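Local coordinates for protein putative alpha-ketoglutarate-dependent taurine dioxygenase (Burkholderia xenovorans, PDB 5HSX) that probably acts as an iron(II)- and 2-oxoglutarate-dependent dioxygenase of the TauD/TfdA family, with a sodium ion in its metal site in this crystal, at residues Q151-V156 against A270-A275; G35-Q40 against R63-T68; G172-H177 against E203-R208; W134-R139 against L288-L293. All coordinates share one frame; numbering follows the deposited sequence.

Contact 1: Q151-V156 against A270-A275; sequences QWTNLV and ATAHLA. With NA (sodium ion), chain M; EDO (1,2-ethanediol), chain O.
W152 and H273 face each other as a non-hydrogen-bonded pair in the antiparallel four-stranded sheet of the double-stranded beta-helix, the cupin-type core of TauD/TfdA enzymes. The packing is tight here: CB of H273 sits over one face of the indole, 3.5 Å from W152 CD1, and the two rings meet obliquely with planes 37° apart. The flanking pairs T153–A272 and Q151–L274 are hydrogen-bonded, and T153 CG2 lies 3.9 Å from A272 CB on the other face of the sheet. Past the strand end, L155 N donates to A270 O, while N154 is the N-cap of helix 155-161, its OD1 accepting a weak bond from V156 N and another bond from A157 N. The Q151–L274 end is looser and partly exposed, with P250 of the second subunit packing on both residues; Q151 NE2 donates to an ethanediol. From H273 CG (chi1 60°) the ring leads away from strand 151-154, and NE2 binds sodium at 2.2 Å beside H123 NE2, D125 OD1, the backbone O of N323 and two waters.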
loop_
_atom_site.group_PDB
_atom_site.type_symbol
_atom_site.label_atom_id
_atom_site.label_comp_id
_atom_site.label_asym_id
_atom_site.label_seq_id
_atom_site.Cartn_x
_atom_site.Cartn_y
_atom_site.Cartn_z
ATOM N N GLN B 151 -5.384 2.108 -4.636
ATOM C CA GLN B 151 -4.021 2.619 -4.623
ATOM C C GLN B 151 -3.620 3.100 -6.009
ATOM O O GLN B 151 -4.089 2.587 -7.029
ATOM C CB GLN B 151 -3.008 1.572 -4.149
ATOM C CG GLN B 151 -3.363 0.927 -2.802
ATOM C CD GLN B 151 -2.191 0.196 -2.187
ATOM O OE1 GLN B 151 -1.079 0.713 -2.155
ATOM N NE2 GLN B 151 -2.440 -1.016 -1.676
ATOM N N TRP B 152 -2.721 4.082 -6.026
ATOM C CA TRP B 152 -2.118 4.590 -7.248
ATOM C C TRP B 152 -0.601 4.584 -7.105
ATOM O O TRP B 152 -0.065 4.706 -5.999
ATOM C CB TRP B 152 -2.576 6.038 -7.569
ATOM C CG TRP B 152 -3.999 6.174 -8.051
ATOM C CD1 TRP B 152 -4.416 6.366 -9.344
ATOM C CD2 TRP B 152 -5.181 6.157 -7.247
ATOM N NE1 TRP B 152 -5.787 6.453 -9.391
ATOM C CE2 TRP B 152 -6.282 6.331 -8.116
ATOM C CE3 TRP B 152 -5.418 6.012 -5.877
ATOM C CZ2 TRP B 152 -7.600 6.363 -7.655
ATOM C CZ3 TRP B 152 -6.737 6.036 -5.421
ATOM C CH2 TRP B 152 -7.803 6.215 -6.307
ATOM N N THR B 153 0.095 4.490 -8.234
ATOM C CA THR B 153 1.540 4.615 -8.215
ATOM C C THR B 153 1.976 5.639 -9.254
ATOM O O THR B 153 1.320 5.822 -10.279
ATOM C CB THR B 153 2.226 3.275 -8.447
ATOM O OG1 THR B 153 3.640 3.451 -8.307
ATOM C CG2 THR B 153 1.879 2.699 -9.845
ATOM N N ASN B 154 3.095 6.302 -8.964
ATOM C CA ASN B 154 3.582 7.434 -9.750
ATOM C C ASN B 154 4.590 6.907 -10.769
ATOM O O ASN B 154 5.734 6.608 -10.423
ATOM C CB ASN B 154 4.198 8.467 -8.808
ATOM C CG ASN B 154 4.741 9.677 -9.523
ATOM O OD1 ASN B 154 4.989 9.653 -10.728
ATOM N ND2 ASN B 154 4.949 10.750 -8.773
ATOM N N LEU B 155 4.172 6.807 -12.038
ATOM C CA LEU B 155 5.044 6.253 -13.075
ATOM C C LEU B 155 6.168 7.204 -13.467
ATOM O O LEU B 155 7.163 6.763 -14.056
ATOM C CB LEU B 155 4.221 5.899 -14.315
ATOM C CG LEU B 155 3.110 4.865 -14.038
ATOM C CD1 LEU B 155 2.363 4.557 -15.335
ATOM C CD2 LEU B 155 3.693 3.617 -13.452
ATOM N N VAL B 156 6.027 8.490 -13.172
ATOM C CA VAL B 156 7.092 9.443 -13.483
ATOM C C VAL B 156 8.213 9.320 -12.460
ATOM O O VAL B 156 9.396 9.211 -12.811
ATOM C CB VAL B 156 6.530 10.873 -13.532
ATOM C CG1 VAL B 156 7.670 11.884 -13.616
ATOM C CG2 VAL B 156 5.577 11.040 -14.734
ATOM N N ALA B 270 0.377 9.332 -16.173
ATOM C CA ALA B 270 1.461 9.307 -15.203
ATOM C C ALA B 270 1.225 8.328 -14.060
ATOM O O ALA B 270 1.997 8.341 -13.096
ATOM C CB ALA B 270 1.694 10.707 -14.621
ATOM N N THR B 271 0.188 7.491 -14.128
ATOM C CA THR B 271 -0.132 6.613 -13.009
ATOM C C THR B 271 -0.539 5.242 -13.512
ATOM O O THR B 271 -0.986 5.071 -14.652
ATOM C CB THR B 271 -1.286 7.144 -12.128
ATOM O OG1 THR B 271 -2.486 7.267 -12.916
ATOM C CG2 THR B 271 -0.929 8.494 -11.498
ATOM N N ALA B 272 -0.396 4.266 -12.626
ATOM C CA ALA B 272 -1.200 3.057 -12.662
ATOM C C ALA B 272 -1.925 2.956 -11.330
ATOM O O ALA B 272 -1.571 3.636 -10.361
ATOM C CB ALA B 272 -0.357 1.794 -12.908
ATOM N N HIS B 273 -2.965 2.121 -11.282
ATOM C CA HIS B 273 -3.729 2.009 -10.053
ATOM C C HIS B 273 -4.135 0.564 -9.830
ATOM O O HIS B 273 -4.011 -0.294 -10.707
ATOM C CB HIS B 273 -4.959 2.933 -10.047
ATOM C CG HIS B 273 -5.932 2.664 -11.151
ATOM N ND1 HIS B 273 -5.785 3.193 -12.418
ATOM C CD2 HIS B 273 -7.074 1.939 -11.176
ATOM C CE1 HIS B 273 -6.790 2.792 -13.177
ATOM N NE2 HIS B 273 -7.585 2.030 -12.448
ATOM N N LEU B 274 -4.614 0.317 -8.624
ATOM C CA LEU B 274 -4.903 -1.020 -8.133
ATOM C C LEU B 274 -6.281 -1.003 -7.493
ATOM O O LEU B 274 -6.492 -0.316 -6.486
ATOM C CB LEU B 274 -3.845 -1.450 -7.113
ATOM C CG LEU B 274 -4.109 -2.789 -6.427
ATOM C CD1 LEU B 274 -4.022 -3.939 -7.432
ATOM C CD2 LEU B 274 -3.127 -2.980 -5.278
ATOM N N ALA B 275 -7.207 -1.768 -8.066
ATOM C CA ALA B 275 -8.544 -1.893 -7.510
ATOM C C ALA B 275 -8.531 -2.837 -6.309
ATOM O O ALA B 275 -7.697 -3.743 -6.223
ATOM C CB ALA B 275 -9.514 -2.420 -8.569
HETATM NA NA NA M . -8.612 0.605 -13.839
HETATM C C1 EDO O . -6.279 -3.508 -0.160
HETATM O O1 EDO O . -7.267 -3.942 -1.104
HETATM C C2 EDO O . -5.630 -2.210 -0.637
HETATM O O2 EDO O . -4.961 -2.442 -1.884
HETATM O O HOH W 1 -9.653 -0.242 -11.835
HETATM O O HOH W 2 -10.272 2.114 -13.928
#

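Contact 2: G35-Q40 against R63-T68; sequences GVDLTQ and REQFLT
V36 meets Q65 through its backbone: V36 O accepts a weak bond, 3.0 Å long, from Q65 NE2, which also makes a weak one to R63 O. The V36 side chain packs on helix 44-57. At D37 a type I turn begins and runs to Q40. D37 CG is anti to the backbone N (chi1 179°), and OD2 takes two donors from the same face of the carboxylate: T39 N, closing an Asx turn, and T39 OG1 at 2.8 Å. A water donates to both D37 OD2 and Q65 OE1, joining the two loops through solvent. L38 N then gives a straighter bond than the weak one at V36, 2.9 Å to Q65 OE1 with an N-H...O angle of 166°, coming from above the amide carbonyl plane. A bend at chi2 (-69°) sets Q65 CD where its amide can serve both V36 and L38. L38 CB also lies 3.9 Å from L67 CD2. T39 follows, its CG2 reaching the same L67 methyl at 3.7 Å, while its OG1 accepts from Q40 NE2. The pairing is thus a glutamine amide that brackets D37, through V36 O and L38 N, beside an Asx turn, where the loop after strand 31-34 meets the one after strand 59-62.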
loop_
_atom_site.group_PDB
_atom_site.type_symbol
_atom_site.label_atom_id
_atom_site.label_comp_id
_atom_site.label_asym_id
_atom_site.label_seq_id
_atom_site.Cartn_x
_atom_site.Cartn_y
_atom_site.Cartn_z
ATOM N N GLY B 35 -12.300 23.240 -0.547
ATOM C CA GLY B 35 -12.721 24.574 -0.931
ATOM C C GLY B 35 -13.454 24.669 -2.250
ATOM O O GLY B 35 -13.643 25.783 -2.755
ATOM N N VAL B 36 -13.871 23.544 -2.825
ATOM C CA VAL B 36 -14.564 23.518 -4.106
ATOM C C VAL B 36 -15.876 22.768 -3.919
ATOM O O VAL B 36 -15.901 21.710 -3.286
ATOM C CB VAL B 36 -13.712 22.848 -5.206
ATOM C CG1 VAL B 36 -14.171 23.294 -6.581
ATOM C CG2 VAL B 36 -12.236 23.152 -5.010
ATOM N N ASP B 37 -16.963 23.320 -4.462
ATOM C CA ASP B 37 -18.279 22.682 -4.423
ATOM C C ASP B 37 -18.547 22.113 -5.814
ATOM O O ASP B 37 -18.897 22.846 -6.741
ATOM C CB ASP B 37 -19.351 23.677 -3.989
ATOM C CG ASP B 37 -20.753 23.072 -3.958
ATOM O OD1 ASP B 37 -21.711 23.824 -3.682
ATOM O OD2 ASP B 37 -20.911 21.862 -4.217
ATOM N N LEU B 38 -18.392 20.793 -5.952
ATOM C CA LEU B 38 -18.470 20.167 -7.266
ATOM C C LEU B 38 -19.893 20.080 -7.806
ATOM O O LEU B 38 -20.067 19.671 -8.959
ATOM C CB LEU B 38 -17.834 18.772 -7.226
ATOM C CG LEU B 38 -16.324 18.710 -7.500
ATOM C CD1 LEU B 38 -15.564 19.721 -6.665
ATOM C CD2 LEU B 38 -15.755 17.311 -7.291
ATOM N N THR B 39 -20.910 20.446 -7.020
ATOM C CA THR B 39 -22.257 20.521 -7.572
ATOM C C THR B 39 -22.453 21.765 -8.424
ATOM O O THR B 39 -23.424 21.832 -9.184
ATOM C CB THR B 39 -23.321 20.502 -6.466
ATOM O OG1 THR B 39 -23.259 21.715 -5.702
ATOM C CG2 THR B 39 -23.128 19.304 -5.542
ATOM N N GLN B 40 -21.552 22.737 -8.318
ATOM C CA GLN B 40 -21.658 24.006 -9.021
ATOM C C GLN B 40 -20.697 24.044 -10.199
ATOM O O GLN B 40 -19.667 23.368 -10.202
ATOM C CB GLN B 40 -21.348 25.175 -8.081
ATOM C CG GLN B 40 -22.244 25.257 -6.866
ATOM C CD GLN B 40 -23.706 25.320 -7.239
ATOM O OE1 GLN B 40 -24.155 26.270 -7.882
ATOM N NE2 GLN B 40 -24.460 24.298 -6.848
ATOM N N ARG B 63 -13.630 15.265 -0.940
ATOM C CA ARG B 63 -14.480 14.659 0.075
ATOM C C ARG B 63 -15.799 15.408 0.167
ATOM O O ARG B 63 -15.872 16.610 -0.109
ATOM C CB ARG B 63 -13.810 14.665 1.459
ATOM C CG ARG B 63 -12.467 13.971 1.534
ATOM C CD ARG B 63 -12.599 12.466 1.442
ATOM N NE ARG B 63 -11.371 11.805 1.873
ATOM C CZ ARG B 63 -11.217 10.488 1.959
ATOM N NH1 ARG B 63 -12.209 9.674 1.623
ATOM N NH2 ARG B 63 -10.060 9.982 2.368
ATOM N N GLU B 64 -16.847 14.684 0.570
ATOM C CA GLU B 64 -18.156 15.275 0.847
ATOM C C GLU B 64 -18.730 15.975 -0.384
ATOM O O GLU B 64 -19.316 17.055 -0.286
ATOM C CB GLU B 64 -18.090 16.245 2.032
ATOM C CG GLU B 64 -17.668 15.616 3.340
ATOM C CD GLU B 64 -18.675 14.608 3.839
ATOM O OE1 GLU B 64 -18.282 13.446 4.078
ATOM O OE2 GLU B 64 -19.861 14.975 3.984
ATOM N N GLN B 65 -18.571 15.353 -1.548
ATOM C CA GLN B 65 -19.125 15.852 -2.806
ATOM C C GLN B 65 -20.198 14.860 -3.259
ATOM O O GLN B 65 -19.900 13.856 -3.904
ATOM C CB GLN B 65 -18.025 16.017 -3.851
ATOM C CG GLN B 65 -16.844 16.853 -3.372
ATOM C CD GLN B 65 -17.205 18.317 -3.190
ATOM O OE1 GLN B 65 -18.085 18.841 -3.877
ATOM N NE2 GLN B 65 -16.534 18.983 -2.260
ATOM N N PHE B 66 -21.449 15.143 -2.914
ATOM C CA PHE B 66 -22.562 14.242 -3.204
ATOM C C PHE B 66 -23.213 14.705 -4.500
ATOM O O PHE B 66 -23.963 15.686 -4.516
ATOM C CB PHE B 66 -23.532 14.207 -2.029
ATOM C CG PHE B 66 -22.873 13.796 -0.741
ATOM C CD1 PHE B 66 -22.672 12.456 -0.450
ATOM C CD2 PHE B 66 -22.407 14.750 0.152
ATOM C CE1 PHE B 66 -22.042 12.071 0.723
ATOM C CE2 PHE B 66 -21.775 14.376 1.324
ATOM C CZ PHE B 66 -21.590 13.035 1.608
ATOM N N LEU B 67 -22.925 13.993 -5.590
ATOM C CA LEU B 67 -23.235 14.455 -6.936
ATOM C C LEU B 67 -24.297 13.590 -7.606
ATOM O O LEU B 67 -24.402 12.387 -7.350
ATOM C CB LEU B 67 -21.977 14.453 -7.810
ATOM C CG LEU B 67 -20.728 15.121 -7.233
ATOM C CD1 LEU B 67 -19.575 15.023 -8.225
ATOM C CD2 LEU B 67 -21.023 16.580 -6.876
ATOM N N THR B 68 -25.078 14.223 -8.478
ATOM C CA THR B 68 -25.874 13.512 -9.463
ATOM C C THR B 68 -24.999 13.109 -10.650
ATOM O O THR B 68 -23.881 13.602 -10.826
ATOM C CB THR B 68 -27.030 14.382 -9.961
ATOM O OG1 THR B 68 -26.497 15.533 -10.634
ATOM C CG2 THR B 68 -27.933 14.826 -8.803
HETATM O O HOH W 3 -20.473 19.825 -2.882
#

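Contact 3: G172-H177 against E203-R208; sequences GLRGIH and EHPLVR
E203 OE2 is gripped twice by the R174 guanidinium: NE donates at 2.8 Å and nearly straight (173°), and NH2 adds a weak bond at 3.4 Å. The NE bond uses the anti lone pair of OE2, and OE2 itself lies in the guanidinium plane, although the carboxylate is turned 84° from that plane. Bends at chi2 and chi3 fold the arginine over P205, whose N lies over one guanidinium face, and NH1 and NH2 go on to the carbonyls of T304 and Q305. G175 and H204 exchange two backbone bonds. Without a side chain, G175 leaves room for L206 CD1, 3.8 Å from its N. On that side H204 drives its ring edge into the face of H177, CD2 over the ring centre and 3.5 Å from H177 CD2; T127 and S306 hold ND1 of H177 and of H204 respectively. Strand 174-179 runs antiparallel between strands 200-209 and 225-228, while 307-310 also pairs with 200-209, V307 and I309 touching R174 and E203.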
loop_
_atom_site.group_PDB
_atom_site.type_symbol
_atom_site.label_atom_id
_atom_site.label_comp_id
_atom_site.label_asym_id
_atom_site.label_seq_id
_atom_site.Cartn_x
_atom_site.Cartn_y
_atom_site.Cartn_z
ATOM N N GLY B 172 14.267 3.498 -25.467
ATOM C CA GLY B 172 14.203 3.004 -26.828
ATOM C C GLY B 172 13.302 1.811 -27.056
ATOM O O GLY B 172 13.220 1.327 -28.191
ATOM N N LEU B 173 12.612 1.321 -26.030
ATOM C CA LEU B 173 11.838 0.090 -26.134
ATOM C C LEU B 173 10.363 0.369 -26.384
ATOM O O LEU B 173 9.829 1.404 -25.979
ATOM C CB LEU B 173 11.987 -0.743 -24.858
ATOM C CG LEU B 173 13.415 -1.207 -24.549
ATOM C CD1 LEU B 173 13.447 -2.024 -23.263
ATOM C CD2 LEU B 173 13.979 -2.010 -25.715
ATOM N N ARG B 174 9.714 -0.581 -27.066
ATOM C CA ARG B 174 8.284 -0.574 -27.335
ATOM C C ARG B 174 7.655 -1.830 -26.746
ATOM O O ARG B 174 8.319 -2.864 -26.608
ATOM C CB ARG B 174 8.005 -0.529 -28.834
ATOM C CG ARG B 174 8.846 0.497 -29.568
ATOM C CD ARG B 174 8.196 1.850 -29.509
ATOM N NE ARG B 174 7.038 1.917 -30.397
ATOM C CZ ARG B 174 6.266 2.991 -30.534
ATOM N NH1 ARG B 174 6.526 4.092 -29.840
ATOM N NH2 ARG B 174 5.229 2.957 -31.363
ATOM N N GLY B 175 6.370 -1.736 -26.409
ATOM C CA GLY B 175 5.671 -2.833 -25.767
ATOM C C GLY B 175 4.311 -3.078 -26.390
ATOM O O GLY B 175 3.623 -2.152 -26.821
ATOM N N ILE B 176 3.921 -4.352 -26.421
ATOM C CA ILE B 176 2.618 -4.755 -26.938
ATOM C C ILE B 176 1.641 -4.857 -25.773
ATOM O O ILE B 176 1.863 -5.635 -24.840
ATOM C CB ILE B 176 2.706 -6.089 -27.693
ATOM C CG1 ILE B 176 3.738 -6.006 -28.824
ATOM C CG2 ILE B 176 1.309 -6.503 -28.196
ATOM C CD1 ILE B 176 3.421 -4.960 -29.897
ATOM N N HIS B 177 0.550 -4.096 -25.842
ATOM C CA HIS B 177 -0.535 -4.164 -24.868
ATOM C C HIS B 177 -1.732 -4.868 -25.496
ATOM O O HIS B 177 -2.095 -4.580 -26.644
ATOM C CB HIS B 177 -0.958 -2.766 -24.402
ATOM C CG HIS B 177 0.138 -1.970 -23.752
ATOM N ND1 HIS B 177 -0.009 -1.387 -22.511
ATOM C CD2 HIS B 177 1.386 -1.647 -24.172
ATOM C CE1 HIS B 177 1.104 -0.748 -22.189
ATOM N NE2 HIS B 177 1.964 -0.886 -23.185
ATOM N N GLU B 203 0.824 -1.278 -29.933
ATOM C CA GLU B 203 2.226 -1.089 -29.596
ATOM C C GLU B 203 2.404 0.314 -29.022
ATOM O O GLU B 203 2.121 1.303 -29.703
ATOM C CB GLU B 203 3.124 -1.285 -30.822
ATOM C CG GLU B 203 4.617 -1.161 -30.484
ATOM C CD GLU B 203 5.501 -1.241 -31.723
ATOM O OE1 GLU B 203 5.458 -2.270 -32.430
ATOM O OE2 GLU B 203 6.227 -0.267 -31.984
ATOM N N HIS B 204 2.878 0.394 -27.778
ATOM C CA HIS B 204 3.129 1.652 -27.078
ATOM C C HIS B 204 4.610 1.812 -26.777
ATOM O O HIS B 204 5.329 0.812 -26.650
ATOM C CB HIS B 204 2.367 1.710 -25.744
ATOM C CG HIS B 204 0.905 1.976 -25.884
ATOM N ND1 HIS B 204 0.404 3.119 -26.468
ATOM C CD2 HIS B 204 -0.171 1.254 -25.481
ATOM C CE1 HIS B 204 -0.920 3.086 -26.432
ATOM N NE2 HIS B 204 -1.292 1.967 -25.829
ATOM N N PRO B 205 5.094 3.047 -26.622
ATOM C CA PRO B 205 6.429 3.230 -26.043
ATOM C C PRO B 205 6.444 2.720 -24.614
ATOM O O PRO B 205 5.452 2.828 -23.888
ATOM C CB PRO B 205 6.633 4.749 -26.093
ATOM C CG PRO B 205 5.237 5.292 -25.974
ATOM C CD PRO B 205 4.377 4.331 -26.764
ATOM N N LEU B 206 7.575 2.146 -24.208
ATOM C CA LEU B 206 7.703 1.809 -22.797
ATOM C C LEU B 206 7.877 3.058 -21.942
ATOM O O LEU B 206 7.589 3.020 -20.745
ATOM C CB LEU B 206 8.886 0.858 -22.576
ATOM C CG LEU B 206 8.590 -0.517 -21.997
ATOM C CD1 LEU B 206 7.592 -1.263 -22.873
ATOM C CD2 LEU B 206 9.904 -1.291 -21.858
ATOM N N VAL B 207 8.351 4.156 -22.532
ATOM C CA VAL B 207 8.489 5.431 -21.844
ATOM C C VAL B 207 7.591 6.439 -22.551
ATOM O O VAL B 207 7.800 6.746 -23.734
ATOM C CB VAL B 207 9.949 5.911 -21.826
ATOM C CG1 VAL B 207 10.053 7.264 -21.149
ATOM C CG2 VAL B 207 10.832 4.877 -21.135
ATOM N N ARG B 208 6.578 6.940 -21.843
ATOM C CA ARG B 208 5.636 7.884 -22.436
ATOM C C ARG B 208 5.990 9.306 -22.027
ATOM O O ARG B 208 6.059 9.614 -20.831
ATOM C CB ARG B 208 4.191 7.583 -22.026
ATOM C CG ARG B 208 3.235 8.598 -22.663
ATOM C CD ARG B 208 1.738 8.341 -22.383
ATOM N NE ARG B 208 0.964 9.325 -23.150
ATOM C CZ ARG B 208 -0.365 9.365 -23.237
ATOM N NH1 ARG B 208 -1.104 8.464 -22.601
ATOM N NH2 ARG B 208 -0.949 10.315 -23.963
HETATM O O HOH W 4 9.891 4.075 -25.221
HETATM O O HOH W 5 4.334 0.459 -22.884
#

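Contact 4: W134-R139 against L288-L293; sequences WASILR and LYRTTL
L288 opens this antiparallel beta ladder by laying its CB 3.7 Å from L138 CD1, and the two leucine side chains cross obliquely. Y289 comes next and exchanges two backbone bonds with R139; R139 N reaches Y289 O at 2.8 Å. The R139 side chain runs obliquely across the tyrosine, the guanidinium plane 22° from the ring, with Y289 CD2 over one guanidinium face toward its rim and NH1 3.5 Å from Y289 CB. NH1 is also held by H69 and H72. R290 turns to the face shared with L138 and S136, where its CD meets S136 CB at 3.8 Å; its NH1 goes on to the carbonyl of V320 near the C-terminus. T291 pairs with I137 through a second couple of backbone bonds. Its OG1, between the backbone N and the carbonyl carbon (chi1 58°), comes 3.5 Å from I137 CB and bonds to S76. T292 sets CG2 3.8 Å from S136 OG, which bonds to N268. L293 finishes the walk: its N donates to A135 O, its O accepts from W134 N, and its side chain lies beside the indole, CD1 3.5 Å from W134 CZ2. In the large mixed sheet, strand 135-140 lies between 263-267 and 287-293, strand 99-101 pairs beyond 287-293, and helix 69-77 covers the I137 and T291 face.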
loop_
_atom_site.group_PDB
_atom_site.type_symbol
_atom_site.label_atom_id
_atom_site.label_comp_id
_atom_site.label_asym_id
_atom_site.label_seq_id
_atom_site.Cartn_x
_atom_site.Cartn_y
_atom_site.Cartn_z
ATOM N N TRP B 134 -6.945 9.976 -20.989
ATOM C CA TRP B 134 -5.894 10.636 -20.225
ATOM C C TRP B 134 -6.227 10.757 -18.743
ATOM O O TRP B 134 -5.308 10.907 -17.933
ATOM C CB TRP B 134 -5.574 12.008 -20.830
ATOM C CG TRP B 134 -6.507 13.138 -20.499
ATOM C CD1 TRP B 134 -7.571 13.585 -21.248
ATOM C CD2 TRP B 134 -6.415 14.014 -19.370
ATOM N NE1 TRP B 134 -8.151 14.679 -20.638
ATOM C CE2 TRP B 134 -7.463 14.957 -19.483
ATOM C CE3 TRP B 134 -5.543 14.097 -18.274
ATOM C CZ2 TRP B 134 -7.667 15.962 -18.536
ATOM C CZ3 TRP B 134 -5.751 15.095 -17.334
ATOM C CH2 TRP B 134 -6.809 16.012 -17.470
ATOM N N ALA B 135 -7.504 10.677 -18.366
ATOM C CA ALA B 135 -7.874 10.839 -16.967
ATOM C C ALA B 135 -9.187 10.129 -16.708
ATOM O O ALA B 135 -9.979 9.888 -17.625
ATOM C CB ALA B 135 -8.016 12.318 -16.580
ATOM N N SER B 136 -9.426 9.827 -15.437
ATOM C CA SER B 136 -10.719 9.314 -15.013
ATOM C C SER B 136 -11.143 10.033 -13.741
ATOM O O SER B 136 -10.304 10.472 -12.948
ATOM C CB SER B 136 -10.677 7.795 -14.778
ATOM O OG SER B 136 -9.826 7.146 -15.715
ATOM N N ILE B 137 -12.455 10.134 -13.550
ATOM C CA ILE B 137 -13.046 10.751 -12.371
ATOM C C ILE B 137 -14.031 9.753 -11.785
ATOM O O ILE B 137 -15.074 9.473 -12.390
ATOM C CB ILE B 137 -13.740 12.080 -12.704
ATOM C CG1 ILE B 137 -12.714 13.065 -13.266
ATOM C CG2 ILE B 137 -14.445 12.638 -11.460
ATOM C CD1 ILE B 137 -13.309 14.219 -13.983
ATOM N N LEU B 138 -13.708 9.221 -10.608
ATOM C CA LEU B 138 -14.464 8.148 -9.973
ATOM C C LEU B 138 -15.087 8.681 -8.689
ATOM O O LEU B 138 -14.368 9.193 -7.826
ATOM C CB LEU B 138 -13.531 6.975 -9.671
ATOM C CG LEU B 138 -14.068 5.747 -8.946
ATOM C CD1 LEU B 138 -15.139 5.061 -9.773
ATOM C CD2 LEU B 138 -12.888 4.805 -8.658
ATOM N N ARG B 139 -16.412 8.558 -8.551
ATOM C CA ARG B 139 -17.102 9.041 -7.358
ATOM C C ARG B 139 -17.765 7.891 -6.604
ATOM O O ARG B 139 -18.307 6.960 -7.210
ATOM C CB ARG B 139 -18.135 10.134 -7.711
ATOM C CG ARG B 139 -19.523 9.654 -8.161
ATOM C CD ARG B 139 -20.407 10.846 -8.539
ATOM N NE ARG B 139 -21.826 10.548 -8.386
ATOM C CZ ARG B 139 -22.617 10.100 -9.357
ATOM N NH1 ARG B 139 -22.132 9.901 -10.577
ATOM N NH2 ARG B 139 -23.899 9.849 -9.107
ATOM N N LEU B 288 -19.926 2.793 -7.103
ATOM C CA LEU B 288 -19.236 3.983 -7.565
ATOM C C LEU B 288 -19.626 4.234 -9.013
ATOM O O LEU B 288 -20.193 3.366 -9.683
ATOM C CB LEU B 288 -17.710 3.843 -7.434
ATOM C CG LEU B 288 -17.139 3.595 -6.030
ATOM C CD1 LEU B 288 -17.068 2.107 -5.719
ATOM C CD2 LEU B 288 -15.759 4.246 -5.884
ATOM N N TYR B 289 -19.327 5.440 -9.489
ATOM C CA TYR B 289 -19.558 5.798 -10.882
ATOM C C TYR B 289 -18.329 6.510 -11.409
ATOM O O TYR B 289 -17.692 7.277 -10.680
ATOM C CB TYR B 289 -20.798 6.687 -11.049
ATOM C CG TYR B 289 -22.062 5.987 -10.637
ATOM C CD1 TYR B 289 -22.720 5.123 -11.508
ATOM C CD2 TYR B 289 -22.589 6.170 -9.365
ATOM C CE1 TYR B 289 -23.888 4.460 -11.116
ATOM C CE2 TYR B 289 -23.747 5.522 -8.971
ATOM C CZ TYR B 289 -24.388 4.672 -9.849
ATOM O OH TYR B 289 -25.534 4.035 -9.442
ATOM N N ARG B 290 -17.992 6.241 -12.671
ATOM C CA ARG B 290 -16.770 6.745 -13.272
ATOM C C ARG B 290 -17.090 7.434 -14.590
ATOM O O ARG B 290 -17.948 6.981 -15.354
ATOM C CB ARG B 290 -15.738 5.622 -13.515
ATOM C CG ARG B 290 -14.507 6.102 -14.282
ATOM C CD ARG B 290 -13.372 5.090 -14.399
ATOM N NE ARG B 290 -13.802 3.718 -14.635
ATOM C CZ ARG B 290 -14.183 3.221 -15.809
ATOM N NH1 ARG B 290 -14.220 3.984 -16.889
ATOM N NH2 ARG B 290 -14.538 1.949 -15.903
ATOM N N THR B 291 -16.413 8.543 -14.832
ATOM C CA THR B 291 -16.323 9.133 -16.159
ATOM C C THR B 291 -14.858 9.109 -16.563
ATOM O O THR B 291 -13.968 9.054 -15.707
ATOM C CB THR B 291 -16.846 10.569 -16.173
ATOM O OG1 THR B 291 -16.096 11.348 -15.232
ATOM C CG2 THR B 291 -18.330 10.614 -15.800
ATOM N N THR B 292 -14.588 9.115 -17.869
ATOM C CA THR B 292 -13.199 9.212 -18.294
ATOM C C THR B 292 -13.101 10.185 -19.460
ATOM O O THR B 292 -14.073 10.431 -20.182
ATOM C CB THR B 292 -12.560 7.842 -18.655
ATOM O OG1 THR B 292 -12.884 7.462 -19.987
ATOM C CG2 THR B 292 -13.025 6.728 -17.711
ATOM N N LEU B 293 -11.920 10.764 -19.601
ATOM C CA LEU B 293 -11.668 11.828 -20.560
ATOM C C LEU B 293 -10.816 11.297 -21.704
ATOM O O LEU B 293 -9.811 10.617 -21.469
ATOM C CB LEU B 293 -10.981 13.009 -19.874
ATOM C CG LEU B 293 -11.726 13.597 -18.669
ATOM C CD1 LEU B 293 -10.959 14.782 -18.088
ATOM C CD2 LEU B 293 -13.142 14.014 -19.050
#

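In the fold
Contacts 1 and 4 are the buried ones, about 15 Å apart between centres, and lie in the two sheets of the core; strand 135-140 leads on to 150-154, and strand 271-274 to 287-293. Both rest on regular antiparallel ladders, but contact 1 supplies a metal ligand, whereas contact 4 sends several of its polar ends to helix 69-77 and to the C-terminal residues. Contacts 2 and 3 are only partly buried and lie on opposite sides of the chain's centre. Contact 2 joins loops by a side-chain amide and water; contact 3 adds a salt bridge to a strand pair in a separate sheet. Contacts 2 and 4 touch, with L67 O 3.1 Å from R139 NH2.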